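Long-range contact in beta-hydroxyacyl-(Acyl-carrier-protein) dehydratase FabA/FabZ (Xenorhabdus doucetiae, PDB 6QSR), which probably acts as a hotdog-fold dehydratase, eliminating water from 3-hydroxyacyl-ACP intermediates in the biosynthesis of aryl polyene pigments: residues V39-Q43 / C54-V58. Numbering follows the deposited sequence.
Sequences VLLEQ and CQVTV
Glu42 and Gln43 both turn their backbone N-H groups to a single acceptor, Gln55 O, while Gln55 N returns a bond of 2.8 Å to Gln43 O. One oxygen thus serves two successive amides, Glu42 N lying in the carbonyl plane and Gln43 N tilted 23° from it. This is a classic beta bulge, here at the point where the loop entering strand 43-48 meets strand 51-57 in the antiparallel sheet of the hotdog fold. Beyond the bulge the Glu42 side chain, rather than its backbone, makes the next bond to the strand: with CG beside its own backbone N (chi1 -71°) and the chain extended, it crosses Val56 at about a right angle. Its OE1 then accepts a hydrogen bond from Thr57 N at 3.0 Å, approached from above the carboxylate plane, and a water joins OE1 to Thr57 OG1. On the buried side, Leu41 CD1 lies 4.0 Å from Cys54 CB, and Val56 CG2 comes within 3.5 Å of Leu40 O, a buried carbonyl with no hydrogen-bond partner. Helix 79-97 packs against this apolar layer, Gln85 touching Leu41, Val89 Cys54 and Met82 Val56; Leu40 N also donates a hydrogen bond to Gln85 OE1. On the neighbouring strand 126-133, Asp128 OD1 accepts one from Gln55 NE2.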
ATOM      1  N   VAL B  39       6.478   4.984  -7.978  1.00 25.10           N
ATOM      2  CA  VAL B  39       5.251   5.368  -8.669  1.00 23.60           C
ATOM      3  C   VAL B  39       4.770   4.106  -9.348  1.00 23.15           C
ATOM      4  O   VAL B  39       5.460   3.567 -10.218  1.00 24.25           O
ATOM      5  CB  VAL B  39       5.483   6.476  -9.706  1.00 22.63           C
ATOM      6  CG1 VAL B  39       4.208   6.759 -10.494  1.00 20.84           C
ATOM      7  CG2 VAL B  39       5.993   7.733  -9.026  1.00 21.94           C
ATOM      8  N   LEU B  40       3.586   3.645  -8.957  1.00 21.28           N
ATOM      9  CA  LEU B  40       3.050   2.374  -9.419  1.00 21.44           C
ATOM     10  C   LEU B  40       1.869   2.558 -10.390  1.00 20.92           C
ATOM     11  O   LEU B  40       1.060   1.658 -10.547  1.00 22.01           O
ATOM     12  CB  LEU B  40       2.653   1.503  -8.212  1.00 22.45           C
ATOM     13  CG  LEU B  40       3.812   0.736  -7.563  1.00 22.08           C
ATOM     14  CD1 LEU B  40       4.643   1.626  -6.644  1.00 19.85           C
ATOM     15  CD2 LEU B  40       3.298  -0.476  -6.804  1.00 21.26           C
ATOM     16  N   LEU B  41       1.793   3.717 -11.045  1.00 20.25           N
ATOM     17  CA  LEU B  41       0.816   3.966 -12.109  1.00 19.44           C
ATOM     18  C   LEU B  41       1.565   4.502 -13.320  1.00 19.51           C
ATOM     19  O   LEU B  41       2.651   5.057 -13.181  1.00 21.94           O
ATOM     20  CB  LEU B  41      -0.254   4.970 -11.659  1.00 18.94           C
ATOM     21  CG  LEU B  41      -0.972   4.690 -10.337  1.00 17.15           C
ATOM     22  CD1 LEU B  41      -1.785   5.904  -9.902  1.00 16.84           C
ATOM     23  CD2 LEU B  41      -1.860   3.466 -10.473  1.00 17.06           C
ATOM     24  N   GLU B  42       0.967   4.348 -14.495  1.00 20.54           N
ATOM     25  CA  GLU B  42       1.579   4.768 -15.763  1.00 23.03           C
ATOM     26  C   GLU B  42       0.829   5.871 -16.513  1.00 24.23           C
ATOM     27  O   GLU B  42       1.459   6.648 -17.211  1.00 24.99           O
ATOM     28  CB  GLU B  42       1.773   3.542 -16.664  1.00 24.13           C
ATOM     29  CG  GLU B  42       2.877   2.630 -16.144  1.00 25.18           C
ATOM     30  CD  GLU B  42       3.006   1.302 -16.868  1.00 28.50           C
ATOM     31  OE1 GLU B  42       2.014   0.803 -17.441  1.00 30.79           O
ATOM     32  OE2 GLU B  42       4.122   0.735 -16.836  1.00 30.20           O
ATOM     33  N   GLN B  43      -0.493   5.955 -16.366  1.00 25.75           N
ATOM     34  CA  GLN B  43      -1.300   6.859 -17.184  1.00 27.76           C
ATOM     35  C   GLN B  43      -2.482   7.440 -16.393  1.00 25.83           C
ATOM     36  O   GLN B  43      -3.214   6.686 -15.745  1.00 23.83           O
ATOM     37  CB  GLN B  43      -1.815   6.062 -18.383  1.00 32.15           C
ATOM     38  CG  GLN B  43      -2.518   6.863 -19.463  1.00 41.98           C
ATOM     39  CD  GLN B  43      -1.673   7.090 -20.701  1.00 50.24           C
ATOM     40  OE1 GLN B  43      -0.479   7.392 -20.616  1.00 55.38           O
ATOM     41  NE2 GLN B  43      -2.295   6.949 -21.869  1.00 52.78           N
ATOM     42  N   CYS B  54      -7.058   6.054 -13.445  1.00 20.97           N
ATOM     43  CA  CYS B  54      -5.668   5.866 -13.837  1.00 20.71           C
ATOM     44  C   CYS B  54      -5.467   4.440 -14.323  1.00 20.32           C
ATOM     45  O   CYS B  54      -6.268   3.541 -14.034  1.00 20.69           O
ATOM     46  CB  CYS B  54      -4.721   6.119 -12.662  1.00 20.57           C
ATOM     47  SG  CYS B  54      -4.646   7.830 -12.111  1.00 24.63           S
ATOM     48  N   GLN B  55      -4.365   4.239 -15.030  1.00 18.22           N
ATOM     49  CA  GLN B  55      -4.099   2.987 -15.695  1.00 19.35           C
ATOM     50  C   GLN B  55      -2.659   2.546 -15.492  1.00 19.95           C
ATOM     51  O   GLN B  55      -1.753   3.371 -15.353  1.00 20.24           O
ATOM     52  CB  GLN B  55      -4.415   3.129 -17.187  1.00 21.29           C
ATOM     53  CG  GLN B  55      -4.657   1.818 -17.899  1.00 23.32           C
ATOM     54  CD  GLN B  55      -5.227   2.010 -19.295  1.00 24.80           C
ATOM     55  OE1 GLN B  55      -4.523   2.439 -20.201  1.00 27.73           O
ATOM     56  NE2 GLN B  55      -6.503   1.671 -19.477  1.00 24.48           N
ATOM     57  N   VAL B  56      -2.461   1.232 -15.462  1.00 20.47           N
ATOM     58  CA  VAL B  56      -1.130   0.656 -15.355  1.00 20.24           C
ATOM     59  C   VAL B  56      -1.142  -0.765 -15.893  1.00 20.89           C
ATOM     60  O   VAL B  56      -2.147  -1.463 -15.763  1.00 21.98           O
ATOM     61  CB  VAL B  56      -0.623   0.692 -13.896  1.00 19.81           C
ATOM     62  CG1 VAL B  56      -1.434  -0.229 -12.987  1.00 20.34           C
ATOM     63  CG2 VAL B  56       0.863   0.356 -13.837  1.00 20.27           C
ATOM     64  N   THR B  57      -0.027  -1.187 -16.485  1.00 21.16           N
ATOM     65  CA  THR B  57       0.064  -2.507 -17.118  1.00 22.30           C
ATOM     66  C   THR B  57       1.055  -3.380 -16.338  1.00 21.27           C
ATOM     67  O   THR B  57       2.122  -2.920 -15.942  1.00 23.31           O
ATOM     68  CB  THR B  57       0.431  -2.373 -18.618  1.00 24.08           C
ATOM     69  OG1 THR B  57      -0.574  -1.591 -19.273  1.00 25.20           O
ATOM     70  CG2 THR B  57       0.520  -3.736 -19.315  1.00 23.62           C
ATOM     71  N   VAL B  58       0.677  -4.633 -16.094  1.00 20.86           N
ATOM     72  CA  VAL B  58       1.534  -5.574 -15.380  1.00 21.49           C
ATOM     73  C   VAL B  58       2.569  -6.107 -16.377  1.00 23.15           C
ATOM     74  O   VAL B  58       2.293  -7.027 -17.154  1.00 24.34           O
ATOM     75  CB  VAL B  58       0.733  -6.725 -14.725  1.00 20.15           C
ATOM     76  CG1 VAL B  58       1.668  -7.634 -13.931  1.00 22.36           C
ATOM     77  CG2 VAL B  58      -0.360  -6.182 -13.804  1.00 18.79           C
TER
HETATM   78  O   HOH W   1      -0.565   1.245 -18.754  1.00 36.35           O